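Local coordinates for protein angel homolog 2 (Homo sapiens, PDB 6RW0), which belongs to the CCR4 family of deadenylases, acts as a 2',3'-cyclic phosphatase and probably binds the 3' untranslated regions of mRNA, at residues F148-N154 with V174-K180; S289-V293 with N329-H333. All coordinates share one frame; numbering follows the deposited sequence. Where two conformers were deposited one is given.

Contact 1: residues F148-N154 with V174-K180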
ATOM      1  N   PHE A 148       5.850 -20.032   4.089  1.00 18.32           N
ATOM      2  CA  PHE A 148       6.363 -19.304   5.268  1.00 17.35           C
ATOM      3  C   PHE A 148       5.708 -19.745   6.571  1.00 17.79           C
ATOM      4  O   PHE A 148       4.606 -20.235   6.556  1.00 19.72           O
ATOM      5  CB  PHE A 148       5.996 -17.811   5.229  1.00 17.69           C
ATOM      6  CG  PHE A 148       6.403 -17.047   4.001  1.00 17.03           C
ATOM      7  CD1 PHE A 148       7.631 -16.442   3.931  1.00 18.47           C
ATOM      8  CD2 PHE A 148       5.542 -16.910   2.937  1.00 19.22           C
ATOM      9  CE1 PHE A 148       7.987 -15.732   2.810  1.00 20.26           C
ATOM     10  CE2 PHE A 148       5.914 -16.210   1.810  1.00 21.09           C
ATOM     11  CZ  PHE A 148       7.134 -15.615   1.751  1.00 19.55           C
ATOM     12  N   SER A 149       6.428 -19.541   7.666  1.00 18.40           N
ATOM     13  CA  SER A 149       5.861 -19.575   9.004  1.00 17.38           C
ATOM     14  C   SER A 149       5.753 -18.155   9.547  1.00 17.60           C
ATOM     15  O   SER A 149       6.518 -17.262   9.172  1.00 20.02           O
ATOM     16  CB  SER A 149       6.733 -20.376   9.975  1.00 18.48           C
ATOM     17  OG  SER A 149       6.807 -21.745   9.607  1.00 21.89           O
ATOM     18  N   LEU A 150       4.812 -17.955  10.455  1.00 18.29           N
ATOM     19  CA  LEU A 150       4.557 -16.641  11.023  1.00 17.58           C
ATOM     20  C   LEU A 150       5.358 -16.472  12.305  1.00 18.07           C
ATOM     21  O   LEU A 150       5.214 -17.264  13.241  1.00 22.24           O
ATOM     22  CB  LEU A 150       3.070 -16.536  11.322  1.00 18.05           C
ATOM     23  CG  LEU A 150       2.552 -15.231  11.907  1.00 18.19           C
ATOM     24  CD1 LEU A 150       2.900 -14.046  11.037  1.00 18.66           C
ATOM     25  CD2 LEU A 150       1.052 -15.398  12.081  1.00 22.41           C
ATOM     26  N   LEU A 151       6.175 -15.421  12.359  1.00 16.63           N
ATOM     27  CA  LEU A 151       6.920 -15.118  13.574  1.00 18.31           C
ATOM     28  C   LEU A 151       6.208 -14.094  14.454  1.00 18.56           C
ATOM     29  O   LEU A 151       6.220 -14.225  15.683  1.00 21.57           O
ATOM     30  CB  LEU A 151       8.323 -14.613  13.231  1.00 18.33           C
ATOM     31  CG  LEU A 151       9.172 -15.601  12.428  1.00 17.48           C
ATOM     32  CD1 LEU A 151      10.549 -15.019  12.170  1.00 21.17           C
ATOM     33  CD2 LEU A 151       9.282 -16.917  13.162  1.00 20.38           C
ATOM     34  N   SER A 152       5.612 -13.063  13.860  1.00 18.13           N
ATOM     35  CA  SER A 152       4.906 -12.069  14.653  1.00 16.55           C
ATOM     36  C   SER A 152       3.912 -11.300  13.798  1.00 15.40           C
ATOM     37  O   SER A 152       4.079 -11.157  12.582  1.00 16.10           O
ATOM     38  CB  SER A 152       5.872 -11.090  15.332  1.00 19.00           C
ATOM     39  OG  SER A 152       6.589 -10.333  14.384  1.00 20.97           O
ATOM     40  N   VAL A 153       2.880 -10.802  14.476  1.00 16.91           N
ATOM     41  CA  VAL A 153       1.832  -9.976  13.890  1.00 15.53           C
ATOM     42  C   VAL A 153       1.839  -8.651  14.632  1.00 15.37           C
ATOM     43  O   VAL A 153       1.722  -8.622  15.864  1.00 17.98           O
ATOM     44  CB  VAL A 153       0.460 -10.661  14.018  1.00 16.53           C
ATOM     45  CG1 VAL A 153      -0.617  -9.796  13.351  1.00 17.59           C
ATOM     46  CG2 VAL A 153       0.505 -12.061  13.437  1.00 19.68           C
ATOM     47  N   ASN A 154       1.943  -7.552  13.886  1.00 15.08           N
ATOM     48  CA  ASN A 154       2.227  -6.238  14.458  1.00 13.69           C
ATOM     49  C   ASN A 154       1.291  -5.215  13.843  1.00 14.72           C
ATOM     50  O   ASN A 154       1.626  -4.561  12.844  1.00 14.24           O
ATOM     51  CB  ASN A 154       3.697  -5.903  14.244  1.00 16.05           C
ATOM     52  CG  ASN A 154       4.608  -7.032  14.710  1.00 19.56           C
ATOM     53  OD1 ASN A 154       4.941  -7.111  15.881  1.00 23.32           O
ATOM     54  ND2 ASN A 154       4.980  -7.921  13.798  1.00 21.02           N
ATOM     55  N   VAL A 174       2.014  -5.159   9.969  1.00 13.09           N
ATOM     56  CA  VAL A 174       3.368  -5.621   9.671  1.00 13.81           C
ATOM     57  C   VAL A 174       3.484  -7.052  10.168  1.00 14.27           C
ATOM     58  O   VAL A 174       3.236  -7.324  11.350  1.00 15.38           O
ATOM     59  CB  VAL A 174       4.440  -4.733  10.327  1.00 14.00           C
ATOM     60  CG1 VAL A 174       5.827  -5.226   9.963  1.00 16.73           C
ATOM     61  CG2 VAL A 174       4.242  -3.268   9.915  1.00 14.95           C
ATOM     62  N   LEU A 175       3.838  -7.973   9.278  1.00 14.75           N
ATOM     63  CA  LEU A 175       4.101  -9.347   9.673  1.00 14.34           C
ATOM     64  C   LEU A 175       5.591  -9.619   9.546  1.00 15.14           C
ATOM     65  O   LEU A 175       6.265  -9.077   8.666  1.00 17.11           O
ATOM     66  CB  LEU A 175       3.355 -10.364   8.800  1.00 16.28           C
ATOM     67  CG  LEU A 175       1.834 -10.278   8.690  1.00 17.96           C
ATOM     68  CD1 LEU A 175       1.270 -11.550   8.042  1.00 18.30           C
ATOM     69  CD2 LEU A 175       1.142 -10.008  10.003  1.00 18.58           C
ATOM     70  N   LEU A 176       6.100 -10.474  10.417  1.00 14.97           N
ATOM     71  CA  LEU A 176       7.440 -11.014  10.267  1.00 15.48           C
ATOM     72  C   LEU A 176       7.281 -12.491   9.937  1.00 15.19           C
ATOM     73  O   LEU A 176       6.638 -13.226  10.694  1.00 16.41           O
ATOM     74  CB  LEU A 176       8.262 -10.806  11.531  1.00 17.02           C
ATOM     75  CG  LEU A 176       9.745 -11.104  11.314  1.00 18.64           C
ATOM     76  CD1 LEU A 176      10.442 -10.127  10.366  1.00 19.53           C
ATOM     77  CD2 LEU A 176      10.456 -11.115  12.660  1.00 19.75           C
ATOM     78  N   LEU A 177       7.805 -12.883   8.784  1.00 16.91           N
ATOM     79  CA  LEU A 177       7.621 -14.237   8.224  1.00 17.51           C
ATOM     80  C   LEU A 177       8.956 -14.967   8.105  1.00 18.20           C
ATOM     81  O   LEU A 177       9.912 -14.340   7.782  1.00 20.72           O
ATOM     82  CB  LEU A 177       6.996 -14.138   6.831  1.00 17.04           C
ATOM     83  CG  LEU A 177       5.662 -13.413   6.725  1.00 17.94           C
ATOM     84  CD1 LEU A 177       5.197 -13.409   5.287  1.00 20.11           C
ATOM     85  CD2 LEU A 177       4.610 -14.050   7.605  1.00 19.69           C
ATOM     86  N   GLN A 178       8.974 -16.267   8.358  1.00 19.13           N
ATOM     87  CA  GLN A 178      10.189 -17.082   8.209  1.00 17.93           C
ATOM     88  C   GLN A 178      10.019 -17.926   6.944  1.00 18.52           C
ATOM     89  O   GLN A 178       9.126 -18.747   6.922  1.00 17.48           O
ATOM     90  CB  GLN A 178      10.403 -17.973   9.425  1.00 20.32           C
ATOM     91  CG  GLN A 178      11.688 -18.776   9.328  1.00 25.08           C
ATOM     92  CD  GLN A 178      12.897 -17.890   9.233  1.00 28.78           C
ATOM     93  OE1 GLN A 178      13.014 -16.910   9.935  1.00 30.56           O
ATOM     94  NE2 GLN A 178      13.791 -18.201   8.322  1.00 33.42           N
ATOM     95  N   PRO A 179      10.843 -17.747   5.899  1.00 18.28           N
ATOM     96  CA  PRO A 179      10.761 -18.596   4.725  1.00 18.62           C
ATOM     97  C   PRO A 179      10.937 -20.073   5.112  1.00 19.69           C
ATOM     98  O   PRO A 179      11.766 -20.340   5.902  1.00 21.17           O
ATOM     99  CB  PRO A 179      11.914 -18.109   3.848  1.00 21.06           C
ATOM    100  CG  PRO A 179      12.078 -16.681   4.252  1.00 21.63           C
ATOM    101  CD  PRO A 179      11.827 -16.690   5.742  1.00 19.32           C
ATOM    102  N   LYS A 180      10.140 -20.965   4.535  1.00 20.84           N
ATOM    103  CA  LYS A 180      10.191 -22.412   4.831  1.00 25.05           C
ATOM    104  C   LYS A 180      11.185 -23.095   3.900  1.00 31.04           C
ATOM    105  O   LYS A 180      10.764 -23.542   2.862  1.00 35.03           O
ATOM    106  CB  LYS A 180       8.808 -23.018   4.640  1.00 27.63           C
ATOM    107  CG  LYS A 180       7.914 -22.900   5.848  1.00 30.56           C
ATOM    108  CD  LYS A 180       6.795 -23.876   5.850  1.00 29.87           C
ATOM    109  CE  LYS A 180       5.867 -23.628   7.006  1.00 28.84           C
ATOM    110  NZ  LYS A 180       4.642 -24.438   6.905  1.00 28.93           N
TER

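Contact 2: residues S289-V293 with N329-H333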
ATOM      1  N   SER A 289      10.940   9.689  16.342  1.00 15.94           N
ATOM      2  CA  SER A 289      11.971  10.695  16.021  1.00 16.01           C
ATOM      3  C   SER A 289      11.811  11.173  14.582  1.00 17.08           C
ATOM      4  O   SER A 289      11.127  10.543  13.812  1.00 17.25           O
ATOM      5  CB  SER A 289      13.341  10.115  16.221  1.00 16.91           C
ATOM      6  OG  SER A 289      13.683   9.272  15.148  1.00 19.61           O
ATOM      7  N   GLN A 290      12.607  12.158  14.187  1.00 19.58           N
ATOM      8  CA  GLN A 290      12.659  12.662  12.791  1.00 21.20           C
ATOM      9  C   GLN A 290      13.304  11.631  11.847  1.00 19.30           C
ATOM     10  O   GLN A 290      13.316  11.902  10.688  1.00 20.54           O
ATOM     11  CB  GLN A 290      13.397  13.994  12.700  1.00 24.21           C
ATOM     12  CG  GLN A 290      12.717  15.103  13.468  1.00 34.75           C
ATOM     13  CD  GLN A 290      11.370  15.416  12.886  1.00 40.34           C
ATOM     14  OE1 GLN A 290      10.389  14.835  13.294  1.00 45.57           O
ATOM     15  NE2 GLN A 290      11.315  16.326  11.925  1.00 42.40           N
ATOM     16  N   ASN A 291      13.955  10.579  12.343  1.00 17.52           N
ATOM     17  CA  ASN A 291      14.448   9.450  11.534  1.00 17.11           C
ATOM     18  C   ASN A 291      13.376   8.344  11.460  1.00 16.27           C
ATOM     19  O   ASN A 291      13.732   7.276  11.030  1.00 16.91           O
ATOM     20  CB  ASN A 291      15.774   8.932  12.075  1.00 18.45           C
ATOM     21  CG  ASN A 291      16.874   9.962  11.993  1.00 22.27           C
ATOM     22  OD1 ASN A 291      16.811  10.882  11.212  1.00 25.51           O
ATOM     23  ND2 ASN A 291      17.888   9.796  12.808  1.00 25.90           N
ATOM     24  N   CYS A 292      12.150   8.587  11.942  1.00 15.36           N
ATOM     25  CA  CYS A 292      11.039   7.637  11.834  1.00 16.41           C
ATOM     26  C   CYS A 292      11.314   6.340  12.592  1.00 15.98           C
ATOM     27  O   CYS A 292      10.967   5.246  12.135  1.00 17.65           O
ATOM     28  CB  CYS A 292      10.638   7.371  10.380  1.00 17.78           C
ATOM     29  SG  CYS A 292      10.012   8.844   9.553  1.00 17.99           S
ATOM     30  N   VAL A 293      11.945   6.459  13.757  1.00 16.14           N
ATOM     31  CA  VAL A 293      12.104   5.325  14.661  1.00 16.98           C
ATOM     32  C   VAL A 293      11.448   5.650  15.994  1.00 17.63           C
ATOM     33  O   VAL A 293      11.360   6.807  16.406  1.00 17.10           O
ATOM     34  CB  VAL A 293      13.573   4.907  14.868  1.00 19.25           C
ATOM     35  CG1 VAL A 293      14.194   4.553  13.535  1.00 20.78           C
ATOM     36  CG2 VAL A 293      14.360   5.989  15.564  1.00 21.59           C
ATOM     37  N   ASN A 329      13.756  18.483   8.308  1.00 26.95           N
ATOM     38  CA  ASN A 329      14.132  17.321   7.522  1.00 27.14           C
ATOM     39  C   ASN A 329      13.623  16.061   8.193  1.00 24.02           C
ATOM     40  O   ASN A 329      13.735  15.909   9.414  1.00 27.52           O
ATOM     41  CB  ASN A 329      15.643  17.239   7.359  1.00 29.72           C
ATOM     42  CG  ASN A 329      16.187  18.392   6.571  1.00 34.82           C
ATOM     43  OD1 ASN A 329      16.134  18.392   5.344  1.00 31.76           O
ATOM     44  ND2 ASN A 329      16.686  19.403   7.269  1.00 40.52           N
ATOM     45  N   LEU A 330      13.035  15.189   7.391  1.00 19.40           N
ATOM     46  CA  LEU A 330      12.673  13.852   7.808  1.00 19.47           C
ATOM     47  C   LEU A 330      13.650  12.883   7.164  1.00 18.62           C
ATOM     48  O   LEU A 330      14.122  13.108   6.047  1.00 20.92           O
ATOM     49  CB  LEU A 330      11.288  13.476   7.307  1.00 24.31           C
ATOM     50  CG  LEU A 330      10.034  13.934   8.037  1.00 30.86           C
ATOM     51  CD1 LEU A 330       8.884  13.110   7.428  1.00 29.08           C
ATOM     52  CD2 LEU A 330      10.169  13.746   9.517  1.00 32.49           C
ATOM     53  N   GLN A 331      13.951  11.798   7.870  0.53 18.39           N
ATOM     54  CA  GLN A 331      14.795  10.744   7.335  0.53 17.69           C
ATOM     55  C   GLN A 331      14.195   9.399   7.722  0.53 16.19           C
ATOM     56  O   GLN A 331      13.398   9.306   8.657  0.53 17.16           O
ATOM     57  CB  GLN A 331      16.227  10.845   7.883  0.53 19.61           C
ATOM     58  CG  GLN A 331      16.983  12.124   7.490  0.53 21.59           C
ATOM     59  CD  GLN A 331      16.713  13.340   8.393  0.53 25.74           C
ATOM     60  OE1 GLN A 331      16.848  14.481   7.951  0.53 28.53           O
ATOM     61  NE2 GLN A 331      16.370  13.100   9.656  0.53 25.22           N
ATOM     62  N   HIS A 332      14.567   8.354   6.980  1.00 15.70           N
ATOM     63  CA  HIS A 332      14.395   6.980   7.433  1.00 16.68           C
ATOM     64  C   HIS A 332      15.676   6.234   7.084  1.00 17.15           C
ATOM     65  O   HIS A 332      16.506   6.720   6.306  1.00 19.07           O
ATOM     66  CB  HIS A 332      13.126   6.296   6.904  1.00 17.25           C
ATOM     67  CG  HIS A 332      13.153   6.000   5.444  1.00 17.72           C
ATOM     68  ND1 HIS A 332      14.038   5.107   4.876  1.00 17.09           N
ATOM     69  CD2 HIS A 332      12.382   6.460   4.433  1.00 17.78           C
ATOM     70  CE1 HIS A 332      13.819   5.045   3.574  1.00 15.83           C
ATOM     71  NE2 HIS A 332      12.824   5.860   3.280  1.00 17.00           N
ATOM     72  N   HIS A 333      15.848   5.047   7.674  1.00 16.52           N
ATOM     73  CA  HIS A 333      17.099   4.311   7.561  1.00 17.91           C
ATOM     74  C   HIS A 333      17.034   3.132   6.600  1.00 19.47           C
ATOM     75  O   HIS A 333      17.949   2.296   6.603  1.00 22.49           O
ATOM     76  CB  HIS A 333      17.534   3.801   8.936  1.00 19.71           C
ATOM     77  CG  HIS A 333      17.826   4.887   9.917  1.00 22.01           C
ATOM     78  ND1 HIS A 333      18.649   5.948   9.622  1.00 24.50           N
ATOM     79  CD2 HIS A 333      17.412   5.069  11.194  1.00 23.86           C
ATOM     80  CE1 HIS A 333      18.741   6.738  10.680  1.00 25.34           C
ATOM     81  NE2 HIS A 333      17.997   6.229  11.643  1.00 24.22           N
TER
HETATM   82  O   HOH W   1      14.102   4.553   9.962  1.00 20.79           O

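Contact 1: residues F148-N154 with V174-K180
Phe-148 meets Leu-177 on one side of an antiparallel strand pair: methyl CD1 of Leu-177 sits over one face of the ring, 4.1 Å from its centroid and 13° off the normal, a CH-pi contact. The ring is brought there by CG lying beside the backbone N (chi1 -55°). Leu-177 turns its other methyl, CD2, to CD1 of Leu-150 (3.8 Å). Farther along this side Val-153 and Leu-175 run side by side, CG1 of the valine 3.8 Å from CD2 of the leucine. The register slips by one at a classic beta bulge, where O of Leu-176 takes a bond from N of Leu-151 (2.8 Å) and a weak one from N of Ser-152. The bulge turns Leu-151 toward the partner strand, and CD1 of Leu-151 meets CD2 of Leu-176 at 3.9 Å. Asn-154 works on the same side as Ser-152 and Leu-176. Its ND2 donates to Ser-152 OG (3.0 Å, 173° at the hydrogen), almost in the amide plane, and to Val-174 O (3.1 Å), approaching that carbonyl from above its plane. Two bonds thus fix the amide's rotation; an alanine here would probably leave Ser-152 OG without this donor and the hydroxyl freer to turn. Around the pair, strand 189-195 continues the sheet beyond 174-179. Strand 137-144 packs under Phe-148, Leu-150, Leu-175 and Leu-177, while helix 203-220 covers Asn-154, Val-174 and Leu-176 on the other face.

Contact 2: residues S289-V293 with N329-H333
Gln-290 gives the turn its backbone link to strand 329-331: N of Gln-331 donates to O of Gln-290 at 2.9 Å (162° at the hydrogen). The Gln-290 side chain bends at chi2 and crosses Leu-330 at about a right angle, NE2 of Gln-290 lying 3.7 Å from CD2 of Leu-330 and weakly hydrogen-bonded to Tyr-256 OH. In one of the two deposited conformers of Gln-331, OD1 of Asn-291 accepts from NE2 of Gln-331 at 2.7 Å, the donor nearly in line with the C=O (172°) and the amide planes 75° apart; the second conformer makes this link less certain. CB of Asn-291 comes within 3.5 Å of NE2 of His-333, and a water joins O of Asn-291 to N of His-333. Cys-292 points toward the strand, its SG 3.5 Å from O of Gln-331, and touches Leu-214 of helix 203-220. Val-293 reaches the His-333 ring with CG1, 4.0 Å from CD2. The segment is a type I beta turn from Ser-289 to Cys-292 combined with an ST turn, Ser-289 OG accepting from N of Asn-291. It packs against the two-stranded antiparallel sheet of 253-255 and 329-331, beside helices 203-220 and 244-251.

Overall arrangement
From the N terminus, the chain first completes contact 1, where strand 148-157 and strand 171-179 pair, with 19 residues between the segments, six of them continuing the two strands. It then runs on through strand 189-195, helix 203-220 and strand 231-236 before contact 2 opens. Contact 2 closes a longer excursion of 35 residues, partly unmodelled, between segment 289-293 and strand 329-331, which itself pairs with strand 253-255. The two follow in series, neither nested nor crossed; the centres of contact 1 and contact 2 lie about 25 Å apart. Helix 203-220 relates them, touching side chains of both: contact 1 belongs to a large mixed sheet, contact 2 joins a turn to the small two-stranded sheet.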